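Local coordinates for protein formimidoylglutamase (Bacillus subtilis, PDB 3M1R) that catalyses the manganese-dependent hydrolysis of N-formimidoyl-L-glutamate to L-glutamate and formamide, a step of histidine degradation, at residues 46-51 with 56-61; 112-115 with 120-123; 132-137 with 176-181; 183-188 with 234-239. All coordinates share one frame; numbering follows the deposited sequence.

Contact 1: 46-51 with 56-61; sequences PLSKSS and GASFAP
Ser48 OG is a shared polar atom in this contact. Ser58 OG gives it a weak hydrogen bond, Ser58 OG to Ser48 OG 3.1 Å. A second weak bond joins it to the carbonyl of Ser55, just before segment 56-61. Ser48 OG sits between its own backbone N and carbonyl carbon (chi1 57°), and Ser58 OG takes the same position on its residue (chi1 57°), which turns both hydroxyls toward each other. Beside them the carbons close up, with Ser48 CB 3.7 Å from Ala57 CB. Further along, Pro46 lies against the same short turn. Its carbonyl O is 3.2 Å from Ser58 CB, and its CB is 3.3 Å from Ser58 O. The CB of Pro46 is also 4.3 Å from Pro61 CG, in the first turn of helix 60-69. In these contacts the loop that leaves strand 39-45 lies back against the 3-10 turn leading into that helix. This is a connection at the C-terminal edge of the parallel sheet of the arginase fold, where the metals are bound. The side chain of Ala57 is about 9 Å from that of the metal ligand Asn130, and the backbones of Leu47 and Ala57 bond to those of Asp129 and Gly128, respectively. Lys49 NZ hydrogen-bonds to Ser51 O of the second subunit, so the loop also lies at a subunit interface.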
loop_
_atom_site.group_PDB
_atom_site.type_symbol
_atom_site.label_atom_id
_atom_site.label_comp_id
_atom_site.label_asym_id
_atom_site.label_seq_id
_atom_site.Cartn_x
_atom_site.Cartn_y
_atom_site.Cartn_z
ATOM N N PRO D 46 -25.523 3.677 3.114
ATOM C CA PRO D 46 -24.123 4.026 3.363
ATOM C C PRO D 46 -23.890 4.690 4.725
ATOM O O PRO D 46 -23.361 5.800 4.761
ATOM C CB PRO D 46 -23.809 5.034 2.247
ATOM C CG PRO D 46 -25.138 5.367 1.589
ATOM C CD PRO D 46 -26.223 4.720 2.354
ATOM N N LEU D 47 -24.280 4.033 5.813
ATOM C CA LEU D 47 -24.050 4.553 7.159
ATOM C C LEU D 47 -22.876 3.831 7.806
ATOM O O LEU D 47 -22.850 2.601 7.868
ATOM C CB LEU D 47 -25.305 4.386 8.022
ATOM C CG LEU D 47 -25.282 4.833 9.490
ATOM C CD1 LEU D 47 -25.336 6.341 9.612
ATOM C CD2 LEU D 47 -26.444 4.242 10.239
ATOM N N SER D 48 -21.904 4.591 8.296
ATOM C CA SER D 48 -20.785 3.977 8.987
ATOM C C SER D 48 -20.268 4.817 10.146
ATOM O O SER D 48 -19.304 4.430 10.806
ATOM C CB SER D 48 -19.645 3.658 8.006
ATOM O OG SER D 48 -19.206 4.822 7.323
ATOM N N LYS D 49 -20.895 5.958 10.402
ATOM C CA LYS D 49 -20.419 6.823 11.484
ATOM C C LYS D 49 -20.888 6.348 12.857
ATOM O O LYS D 49 -20.403 6.824 13.885
ATOM C CB LYS D 49 -20.783 8.291 11.231
ATOM C CG LYS D 49 -19.708 9.028 10.443
ATOM C CD LYS D 49 -20.188 10.373 9.922
ATOM C CE LYS D 49 -19.162 10.977 8.978
ATOM N NZ LYS D 49 -19.668 12.184 8.264
ATOM N N SER D 50 -21.815 5.395 12.865
ATOM C CA SER D 50 -22.305 4.792 14.107
ATOM C C SER D 50 -21.317 3.763 14.645
ATOM O O SER D 50 -21.369 3.382 15.820
ATOM C CB SER D 50 -23.669 4.140 13.882
ATOM O OG SER D 50 -23.708 3.522 12.611
ATOM N N SER D 51 -20.405 3.335 13.777
ATOM C CA SER D 51 -19.381 2.365 14.150
ATOM C C SER D 51 -18.549 2.813 15.349
ATOM O O SER D 51 -18.068 3.949 15.414
ATOM C CB SER D 51 -18.461 2.048 12.959
ATOM O OG SER D 51 -19.161 1.399 11.912
ATOM N N GLY D 56 -15.036 2.698 7.087
ATOM C CA GLY D 56 -15.357 3.145 5.742
ATOM C C GLY D 56 -16.508 2.360 5.114
ATOM O O GLY D 56 -16.647 2.296 3.880
ATOM N N ALA D 57 -17.348 1.765 5.953
ATOM C CA ALA D 57 -18.478 0.966 5.444
ATOM C C ALA D 57 -19.459 1.797 4.625
ATOM O O ALA D 57 -20.236 1.258 3.850
ATOM C CB ALA D 57 -19.212 0.278 6.583
ATOM N N SER D 58 -19.440 3.114 4.794
ATOM C CA SER D 58 -20.293 3.941 3.950
ATOM C C SER D 58 -19.911 3.805 2.455
ATOM O O SER D 58 -20.682 4.179 1.590
ATOM C CB SER D 58 -20.253 5.410 4.405
ATOM O OG SER D 58 -18.919 5.869 4.378
ATOM N N PHE D 59 -18.728 3.271 2.150
ATOM C CA PHE D 59 -18.313 3.114 0.747
ATOM C C PHE D 59 -18.684 1.749 0.156
ATOM O O PHE D 59 -18.590 1.539 -1.056
ATOM C CB PHE D 59 -16.801 3.300 0.604
ATOM C CG PHE D 59 -16.341 4.696 0.834
ATOM C CD1 PHE D 59 -15.731 5.042 2.016
ATOM C CD2 PHE D 59 -16.524 5.666 -0.132
ATOM C CE1 PHE D 59 -15.307 6.338 2.243
ATOM C CE2 PHE D 59 -16.100 6.966 0.082
ATOM C CZ PHE D 59 -15.489 7.301 1.276
ATOM N N ALA D 60 -19.071 0.818 1.021
ATOM C CA ALA D 60 -19.361 -0.554 0.613
ATOM C C ALA D 60 -20.481 -0.665 -0.428
ATOM O O ALA D 60 -20.393 -1.488 -1.334
ATOM C CB ALA D 60 -19.691 -1.400 1.831
ATOM N N PRO D 61 -21.559 0.125 -0.288
ATOM C CA PRO D 61 -22.604 -0.082 -1.304
ATOM C C PRO D 61 -22.070 0.194 -2.714
ATOM O O PRO D 61 -22.384 -0.541 -3.647
ATOM C CB PRO D 61 -23.702 0.915 -0.901
ATOM C CG PRO D 61 -23.519 1.099 0.566
ATOM C CD PRO D 61 -22.005 1.004 0.805
#

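Contact 2: 112-115 with 120-123; sequences HALL and DWVP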
loop_
_atom_site.group_PDB
_atom_site.type_symbol
_atom_site.label_atom_id
_atom_site.label_comp_id
_atom_site.label_asym_id
_atom_site.label_seq_id
_atom_site.Cartn_x
_atom_site.Cartn_y
_atom_site.Cartn_z
ATOM N N HIS D 112 -39.991 1.604 5.289
ATOM C CA HIS D 112 -41.397 1.391 5.574
ATOM C C HIS D 112 -42.263 1.820 4.395
ATOM O O HIS D 112 -43.084 1.048 3.915
ATOM C CB HIS D 112 -41.833 2.129 6.842
ATOM C CG HIS D 112 -43.278 1.921 7.189
ATOM N ND1 HIS D 112 -43.704 0.914 8.030
ATOM C CD2 HIS D 112 -44.391 2.593 6.815
ATOM C CE1 HIS D 112 -45.018 0.976 8.160
ATOM N NE2 HIS D 112 -45.461 1.986 7.431
ATOM N N ALA D 113 -42.077 3.049 3.928
ATOM C CA ALA D 113 -42.844 3.538 2.790
ATOM C C ALA D 113 -42.686 2.596 1.594
ATOM O O ALA D 113 -43.672 2.210 0.965
ATOM C CB ALA D 113 -42.416 4.954 2.421
ATOM N N LEU D 114 -41.442 2.220 1.305
ATOM C CA LEU D 114 -41.115 1.359 0.167
ATOM C C LEU D 114 -41.801 -0.009 0.229
ATOM O O LEU D 114 -42.410 -0.438 -0.746
ATOM C CB LEU D 114 -39.601 1.172 0.071
ATOM C CG LEU D 114 -38.827 1.760 -1.109
ATOM C CD1 LEU D 114 -39.605 2.824 -1.843
ATOM C CD2 LEU D 114 -37.460 2.291 -0.653
ATOM N N LEU D 115 -41.685 -0.692 1.365
ATOM C CA LEU D 115 -42.311 -1.999 1.550
ATOM C C LEU D 115 -43.828 -1.907 1.377
ATOM O O LEU D 115 -44.451 -2.778 0.768
ATOM C CB LEU D 115 -42.016 -2.558 2.942
ATOM C CG LEU D 115 -40.850 -3.518 3.229
ATOM C CD1 LEU D 115 -40.110 -3.935 1.971
ATOM C CD2 LEU D 115 -39.897 -2.940 4.270
ATOM N N ASP D 120 -44.573 -6.380 -3.093
ATOM C CA ASP D 120 -43.864 -7.493 -3.692
ATOM C C ASP D 120 -42.353 -7.270 -3.731
ATOM O O ASP D 120 -41.625 -8.075 -4.308
ATOM C CB ASP D 120 -44.396 -7.772 -5.092
ATOM C CG ASP D 120 -45.846 -8.231 -5.077
ATOM O OD1 ASP D 120 -46.659 -7.664 -5.841
ATOM O OD2 ASP D 120 -46.174 -9.146 -4.289
ATOM N N TRP D 121 -41.884 -6.181 -3.127
ATOM C CA TRP D 121 -40.437 -5.926 -3.036
ATOM C C TRP D 121 -39.751 -6.815 -1.999
ATOM O O TRP D 121 -40.204 -6.944 -0.860
ATOM C CB TRP D 121 -40.151 -4.451 -2.745
ATOM C CG TRP D 121 -38.684 -4.140 -2.564
ATOM C CD1 TRP D 121 -37.645 -4.603 -3.324
ATOM C CD2 TRP D 121 -38.108 -3.290 -1.579
ATOM N NE1 TRP D 121 -36.465 -4.098 -2.871
ATOM C CE2 TRP D 121 -36.719 -3.282 -1.793
ATOM C CE3 TRP D 121 -38.634 -2.523 -0.529
ATOM C CZ2 TRP D 121 -35.847 -2.557 -1.003
ATOM C CZ3 TRP D 121 -37.769 -1.797 0.258
ATOM C CH2 TRP D 121 -36.390 -1.820 0.021
ATOM N N VAL D 122 -38.670 -7.450 -2.421
ATOM C CA VAL D 122 -37.810 -8.198 -1.517
ATOM C C VAL D 122 -36.467 -7.493 -1.497
ATOM O O VAL D 122 -35.705 -7.589 -2.448
ATOM C CB VAL D 122 -37.607 -9.635 -2.002
ATOM C CG1 VAL D 122 -36.663 -10.384 -1.060
ATOM C CG2 VAL D 122 -38.949 -10.341 -2.122
ATOM N N PRO D 123 -36.185 -6.755 -0.418
ATOM C CA PRO D 123 -34.969 -5.942 -0.333
ATOM C C PRO D 123 -33.648 -6.722 -0.408
ATOM O O PRO D 123 -33.483 -7.742 0.248
ATOM C CB PRO D 123 -35.104 -5.256 1.030
ATOM C CG PRO D 123 -36.583 -5.173 1.256
ATOM C CD PRO D 123 -37.132 -6.455 0.675
#
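The indole of Trp121 meets Leu114 and Leu115 at its six-membered ring, while Pro123 of its own strand lies over one face. Pro123 CG is 3.4 Å above the indole plane and displaced toward the rim. Both leucines come in at a slant. Leu114 uses its CB, 3.5 Å from Trp121 CZ3. Leu115 reaches in with one methyl, CD1, modelled 3.2 Å from Trp121 CE3. That value is short for two carbons, and both leucines have unusual torsions, so the exact fit is doubtful. The same CD1 is 3.8 Å from Pro123 CG, so one methyl bridges tryptophan and proline. Trp121 has CG anti to its backbone N (chi1 177°), which carries the indole toward the helix. Its polar end is satisfied elsewhere, since NE1 hydrogen-bonds to the carbonyl of Ala41 in the neighbouring strand. Trp121 and Pro123 both point at the helix and Val122 points away, the alternation expected of a strand. Ile43 of strand 39-45 touches both Leu114 and Trp121, and Tyr7 of the third subunit packs on Leu114. Helix 100-117 here covers the strand that follows it. It is the helix of a beta-alpha-beta crossover from strand 87-93 to strand 121-127, which passes over strand 39-45 in the parallel sheet of the arginase fold.

Contact 3: 132-137 with 176-181; sequences ISYSTI and LDEEII
Segments 132-137 and 176-181 come closest at Ile137 and Ile180, whose CA atoms are 8.1 Å apart, so side chains carry the contact. Helix 171-178 is followed by a Schellman motif, with Glu179 at a positive phi of 66°. After it the chain turns, and Ile180 and Ile181 point at helix 133-141. The polar link is a short hydrogen bond, Tyr134 OH to Glu178 OE1 2.6 Å. With chi1 at 167° the Tyr134 ring swings away from the backbone N, beside the carbonyl carbon, and the phenol reaches the other segment. The acceptor OE1 lies at the ring edge in the ring plane and uses its syn lone pair. The carboxylate is turned steeply against the ring, with 76° between the planes. Beside this bond, Ile180 brings its CD1 to 3.5 Å from Tyr134 CE1. One turn on from Tyr134, Ile137 and Ile181 meet methyl to methyl, CG2 to CG2 at 3.8 Å. Leu175 packs against Tyr134, Ile137 and Ile180. Arg174 makes a salt bridge to Glu178 OE2 and a cation-pi contact with the Tyr134 ring, and probably favours the ionised form of Glu178. Lys138 NZ also bonds the phenol oxygen and would probably make the tyrosine a stronger donor, consistent with a charge-assisted bond that ties the end of helix 171-178 to helix 133-141.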
loop_
_atom_site.group_PDB
_atom_site.type_symbol
_atom_site.label_atom_id
_atom_site.label_comp_id
_atom_site.label_asym_id
_atom_site.label_seq_id
_atom_site.Cartn_x
_atom_site.Cartn_y
_atom_site.Cartn_z
ATOM N N ILE D 132 -27.389 -0.572 11.121
ATOM C CA ILE D 132 -28.571 -0.378 10.274
ATOM C C ILE D 132 -29.614 -1.466 10.478
ATOM O O ILE D 132 -30.769 -1.288 10.105
ATOM C CB ILE D 132 -28.230 -0.287 8.749
ATOM C CG1 ILE D 132 -27.947 -1.672 8.158
ATOM C CG2 ILE D 132 -27.043 0.651 8.513
ATOM C CD1 ILE D 132 -27.864 -1.689 6.620
ATOM N N SER D 133 -29.206 -2.589 11.063
ATOM C CA SER D 133 -30.098 -3.738 11.214
ATOM C C SER D 133 -31.290 -3.449 12.109
ATOM O O SER D 133 -32.336 -4.115 12.018
ATOM C CB SER D 133 -29.338 -4.963 11.726
ATOM O OG SER D 133 -28.372 -5.374 10.778
ATOM N N TYR D 134 -31.154 -2.456 12.975
ATOM C CA TYR D 134 -32.294 -2.073 13.781
ATOM C C TYR D 134 -33.388 -1.489 12.900
ATOM O O TYR D 134 -34.530 -1.943 12.942
ATOM C CB TYR D 134 -31.917 -1.064 14.853
ATOM C CG TYR D 134 -33.124 -0.434 15.487
ATOM C CD1 TYR D 134 -33.778 -1.054 16.548
ATOM C CD2 TYR D 134 -33.617 0.783 15.029
ATOM C CE1 TYR D 134 -34.884 -0.477 17.140
ATOM C CE2 TYR D 134 -34.735 1.373 15.622
ATOM C CZ TYR D 134 -35.363 0.730 16.668
ATOM O OH TYR D 134 -36.467 1.298 17.254
ATOM N N SER D 135 -33.043 -0.479 12.102
ATOM C CA SER D 135 -34.050 0.191 11.277
ATOM C C SER D 135 -34.636 -0.700 10.159
ATOM O O SER D 135 -35.826 -0.629 9.863
ATOM C CB SER D 135 -33.509 1.507 10.705
ATOM O OG SER D 135 -33.209 2.438 11.736
ATOM N N THR D 136 -33.809 -1.531 9.539
ATOM C CA THR D 136 -34.284 -2.335 8.415
ATOM C C THR D 136 -35.278 -3.389 8.889
ATOM O O THR D 136 -36.394 -3.466 8.389
ATOM C CB THR D 136 -33.126 -3.011 7.686
ATOM O OG1 THR D 136 -32.251 -3.593 8.654
ATOM C CG2 THR D 136 -32.364 -1.995 6.888
ATOM N N ILE D 137 -34.863 -4.187 9.868
ATOM C CA ILE D 137 -35.713 -5.205 10.475
ATOM C C ILE D 137 -37.008 -4.652 11.063
ATOM O O ILE D 137 -38.079 -5.213 10.856
ATOM C CB ILE D 137 -34.939 -6.002 11.527
ATOM C CG1 ILE D 137 -33.839 -6.806 10.839
ATOM C CG2 ILE D 137 -35.859 -6.919 12.276
ATOM C CD1 ILE D 137 -32.906 -7.514 11.784
ATOM N N LEU D 176 -34.636 -6.611 20.513
ATOM C CA LEU D 176 -35.175 -7.431 21.608
ATOM C C LEU D 176 -35.898 -6.617 22.690
ATOM O O LEU D 176 -37.044 -6.921 23.063
ATOM C CB LEU D 176 -34.071 -8.265 22.257
ATOM C CG LEU D 176 -33.848 -9.686 21.744
ATOM C CD1 LEU D 176 -34.872 -10.041 20.699
ATOM C CD2 LEU D 176 -32.470 -9.836 21.186
ATOM N N ASP D 177 -35.232 -5.580 23.189
ATOM C CA ASP D 177 -35.802 -4.754 24.249
ATOM C C ASP D 177 -37.147 -4.154 23.835
ATOM O O ASP D 177 -38.087 -4.112 24.629
ATOM C CB ASP D 177 -34.826 -3.647 24.668
ATOM C CG ASP D 177 -33.696 -4.160 25.563
ATOM O OD1 ASP D 177 -33.806 -5.294 26.076
ATOM O OD2 ASP D 177 -32.704 -3.422 25.771
ATOM N N GLU D 178 -37.237 -3.712 22.584
ATOM C CA GLU D 178 -38.418 -2.995 22.123
ATOM C C GLU D 178 -39.501 -3.950 21.623
ATOM O O GLU D 178 -40.596 -3.526 21.254
ATOM C CB GLU D 178 -38.028 -1.976 21.052
ATOM C CG GLU D 178 -37.104 -0.891 21.590
ATOM C CD GLU D 178 -36.589 0.043 20.512
ATOM O OE1 GLU D 178 -37.200 0.095 19.424
ATOM O OE2 GLU D 178 -35.572 0.728 20.762
ATOM N N GLU D 179 -39.169 -5.239 21.622
ATOM C CA GLU D 179 -40.081 -6.307 21.219
ATOM C C GLU D 179 -40.458 -6.262 19.745
ATOM O O GLU D 179 -41.549 -6.677 19.361
ATOM C CB GLU D 179 -41.336 -6.289 22.080
ATOM C CG GLU D 179 -41.044 -6.240 23.557
ATOM C CD GLU D 179 -42.290 -6.422 24.379
ATOM O OE1 GLU D 179 -42.717 -5.443 25.028
ATOM O OE2 GLU D 179 -42.843 -7.542 24.363
ATOM N N ILE D 180 -39.543 -5.771 18.917
ATOM C CA ILE D 180 -39.781 -5.714 17.483
ATOM C C ILE D 180 -39.738 -7.130 16.920
ATOM O O ILE D 180 -40.557 -7.502 16.083
ATOM C CB ILE D 180 -38.769 -4.787 16.789
ATOM C CG1 ILE D 180 -38.933 -3.361 17.327
ATOM C CG2 ILE D 180 -38.953 -4.819 15.274
ATOM C CD1 ILE D 180 -37.785 -2.417 16.988
ATOM N N ILE D 181 -38.784 -7.921 17.395
ATOM C CA ILE D 181 -38.773 -9.349 17.123
ATOM C C ILE D 181 -38.623 -10.057 18.447
ATOM O O ILE D 181 -38.303 -9.431 19.454
ATOM C CB ILE D 181 -37.608 -9.774 16.217
ATOM C CG1 ILE D 181 -36.273 -9.506 16.912
ATOM C CG2 ILE D 181 -37.718 -9.113 14.834
ATOM C CD1 ILE D 181 -35.058 -9.984 16.115
#

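Contact 4: 183-188 with 234-239; sequences GQHLIQ and QDKTDF
Lys236 is the first residue of segment 234-239 to meet the other segment, against His185 and Gln184. It stands in a type I turn from Gln234 to Thr237, which follows helix 222-234. Its CB is 3.7 Å from His185 NE2, placed obliquely to the ring. The rest of the chain is extended and runs past the imidazole, with Lys236 CD 4.1 Å from His185 NE2. It ends near Gln184, where Lys236 NZ is 4.0 Å from Gln184 CG. The two side chains cross there at about a right angle. Thr237 comes next and makes the contact with the ring face. Its methyl CG2 sits over one face of the imidazole, 3.7 Å from the centroid of the His185 ring and 15° off the ring normal, a CH-pi contact. The nearest ring atom is His185 CG, 3.6 Å from Thr237 CG2. Thr237 has CG2 anti to its carbonyl carbon, with OG1 between that carbon and the backbone N (chi1 59°). The methyl thus faces the ring, while OG1 hydrogen-bonds to Val233 O in the last turn of helix 222-234. Thr237 also touches Ala148 of strand 147-152, the strand that separates 186-191 from 239-245. The contact therefore spans that strand where its two neighbours begin. The link itself is nonpolar, made by a methyl and the carbon chain of a lysine. The lysine charge stays close, Lys236 NZ lying 5.7 Å from His185 NE2, and it might slightly disfavour protonation of the imidazole.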
loop_
_atom_site.group_PDB
_atom_site.type_symbol
_atom_site.label_atom_id
_atom_site.label_comp_id
_atom_site.label_asym_id
_atom_site.label_seq_id
_atom_site.Cartn_x
_atom_site.Cartn_y
_atom_site.Cartn_z
ATOM N N GLY D 183 -36.836 -13.025 20.888
ATOM C CA GLY D 183 -35.556 -13.693 21.047
ATOM C C GLY D 183 -35.485 -15.088 20.447
ATOM O O GLY D 183 -34.484 -15.454 19.818
ATOM N N GLN D 184 -36.544 -15.872 20.626
ATOM C CA GLN D 184 -36.523 -17.244 20.131
ATOM C C GLN D 184 -36.738 -17.339 18.622
ATOM O O GLN D 184 -36.668 -18.425 18.055
ATOM C CB GLN D 184 -37.528 -18.117 20.869
ATOM C CG GLN D 184 -38.965 -17.892 20.456
ATOM C CD GLN D 184 -39.681 -16.926 21.365
ATOM O OE1 GLN D 184 -39.059 -16.055 21.979
ATOM N NE2 GLN D 184 -40.999 -17.078 21.468
ATOM N N HIS D 185 -37.002 -16.207 17.976
ATOM C CA HIS D 185 -37.130 -16.167 16.518
ATOM C C HIS D 185 -35.856 -15.661 15.874
ATOM O O HIS D 185 -35.835 -15.382 14.679
ATOM C CB HIS D 185 -38.271 -15.252 16.100
ATOM C CG HIS D 185 -39.577 -15.607 16.726
ATOM N ND1 HIS D 185 -40.573 -14.680 16.941
ATOM C CD2 HIS D 185 -40.048 -16.787 17.193
ATOM C CE1 HIS D 185 -41.607 -15.278 17.509
ATOM N NE2 HIS D 185 -41.313 -16.555 17.674
ATOM N N LEU D 186 -34.810 -15.536 16.682
ATOM C CA LEU D 186 -33.515 -15.033 16.244
ATOM C C LEU D 186 -32.584 -16.222 16.227
ATOM O O LEU D 186 -32.405 -16.879 17.254
ATOM C CB LEU D 186 -32.985 -14.007 17.251
ATOM C CG LEU D 186 -32.097 -12.840 16.789
ATOM C CD1 LEU D 186 -31.161 -12.405 17.898
ATOM C CD2 LEU D 186 -31.314 -13.179 15.549
ATOM N N ILE D 187 -32.014 -16.517 15.063
ATOM C CA ILE D 187 -30.993 -17.552 14.951
ATOM C C ILE D 187 -29.626 -16.918 14.643
ATOM O O ILE D 187 -29.407 -16.371 13.552
ATOM C CB ILE D 187 -31.363 -18.572 13.863
ATOM C CG1 ILE D 187 -32.669 -19.261 14.224
ATOM C CG2 ILE D 187 -30.294 -19.614 13.710
ATOM C CD1 ILE D 187 -33.271 -19.955 13.064
ATOM N N GLN D 188 -28.709 -16.985 15.608
ATOM C CA GLN D 188 -27.372 -16.426 15.423
ATOM C C GLN D 188 -26.444 -17.535 14.996
ATOM O O GLN D 188 -26.289 -18.521 15.709
ATOM C CB GLN D 188 -26.851 -15.771 16.706
ATOM C CG GLN D 188 -27.748 -14.671 17.249
ATOM C CD GLN D 188 -27.106 -13.911 18.410
ATOM O OE1 GLN D 188 -26.544 -14.511 19.333
ATOM N NE2 GLN D 188 -27.207 -12.587 18.375
ATOM N N GLN D 234 -39.500 -21.240 11.685
ATOM C CA GLN D 234 -40.475 -20.974 10.624
ATOM C C GLN D 234 -41.903 -21.235 11.084
ATOM O O GLN D 234 -42.845 -20.599 10.601
ATOM C CB GLN D 234 -40.195 -21.846 9.396
ATOM C CG GLN D 234 -38.893 -21.544 8.678
ATOM C CD GLN D 234 -39.069 -21.411 7.174
ATOM O OE1 GLN D 234 -38.553 -22.224 6.408
ATOM N NE2 GLN D 234 -39.801 -20.383 6.743
ATOM N N ASP D 235 -42.049 -22.184 12.007
ATOM C CA ASP D 235 -43.357 -22.611 12.492
ATOM C C ASP D 235 -43.962 -21.573 13.426
ATOM O O ASP D 235 -45.165 -21.596 13.694
ATOM C CB ASP D 235 -43.249 -23.958 13.219
ATOM C CG ASP D 235 -43.251 -25.152 12.266
ATOM O OD1 ASP D 235 -43.432 -24.955 11.043
ATOM O OD2 ASP D 235 -43.077 -26.294 12.746
ATOM N N LYS D 236 -43.127 -20.671 13.930
ATOM C CA LYS D 236 -43.592 -19.649 14.862
ATOM C C LYS D 236 -43.636 -18.275 14.207
ATOM O O LYS D 236 -43.917 -17.282 14.876
ATOM C CB LYS D 236 -42.672 -19.566 16.085
ATOM C CG LYS D 236 -42.431 -20.867 16.813
ATOM C CD LYS D 236 -41.452 -20.640 17.956
ATOM C CE LYS D 236 -40.992 -21.944 18.584
ATOM N NZ LYS D 236 -39.906 -21.720 19.590
ATOM N N THR D 237 -43.341 -18.210 12.911
ATOM C CA THR D 237 -43.192 -16.921 12.232
ATOM C C THR D 237 -43.766 -16.912 10.814
ATOM O O THR D 237 -43.985 -17.963 10.195
ATOM C CB THR D 237 -41.720 -16.475 12.187
ATOM O OG1 THR D 237 -40.941 -17.464 11.505
ATOM C CG2 THR D 237 -41.169 -16.311 13.589
ATOM N N ASP D 238 -44.011 -15.708 10.307
ATOM C CA ASP D 238 -44.596 -15.536 8.988
ATOM C C ASP D 238 -43.562 -15.253 7.913
ATOM O O ASP D 238 -43.775 -15.589 6.752
ATOM C CB ASP D 238 -45.632 -14.415 9.012
ATOM C CG ASP D 238 -46.926 -14.837 9.671
ATOM O OD1 ASP D 238 -47.344 -15.997 9.471
ATOM O OD2 ASP D 238 -47.524 -14.009 10.385
ATOM N N PHE D 239 -42.452 -14.622 8.296
ATOM C CA PHE D 239 -41.398 -14.268 7.343
ATOM C C PHE D 239 -40.014 -14.481 7.933
ATOM O O PHE D 239 -39.843 -14.513 9.153
ATOM C CB PHE D 239 -41.512 -12.802 6.928
ATOM C CG PHE D 239 -42.865 -12.419 6.412
ATOM C CD1 PHE D 239 -43.868 -12.027 7.285
ATOM C CD2 PHE D 239 -43.129 -12.430 5.053
ATOM C CE1 PHE D 239 -45.110 -11.668 6.816
ATOM C CE2 PHE D 239 -44.375 -12.069 4.573
ATOM C CZ PHE D 239 -45.365 -11.688 5.458
#

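Overall arrangement
Contacts 1 and 3 are the two near the metal site, which holds calcium ions here. A bound calcium is about 12 Å from the side chain of Ala57, and one is about 11 Å from that of Ile137. The two contacts touch each other through Leu47 CD2 and Ile132 CG2, 4.0 Å apart. Contact 3 continues into contact 4, its closest neighbour, with centres about 13 Å apart. Leu176 CD1 lies 3.6 Å from Gly183 N there. Contact 2 comes within about 5 Å of contact 3 at the nearest atoms without touching it. Contacts 2 and 4 lie away from the metals and reach the same parallel sheet. Contacts 1 and 4 are on opposite sides of the chain's centre.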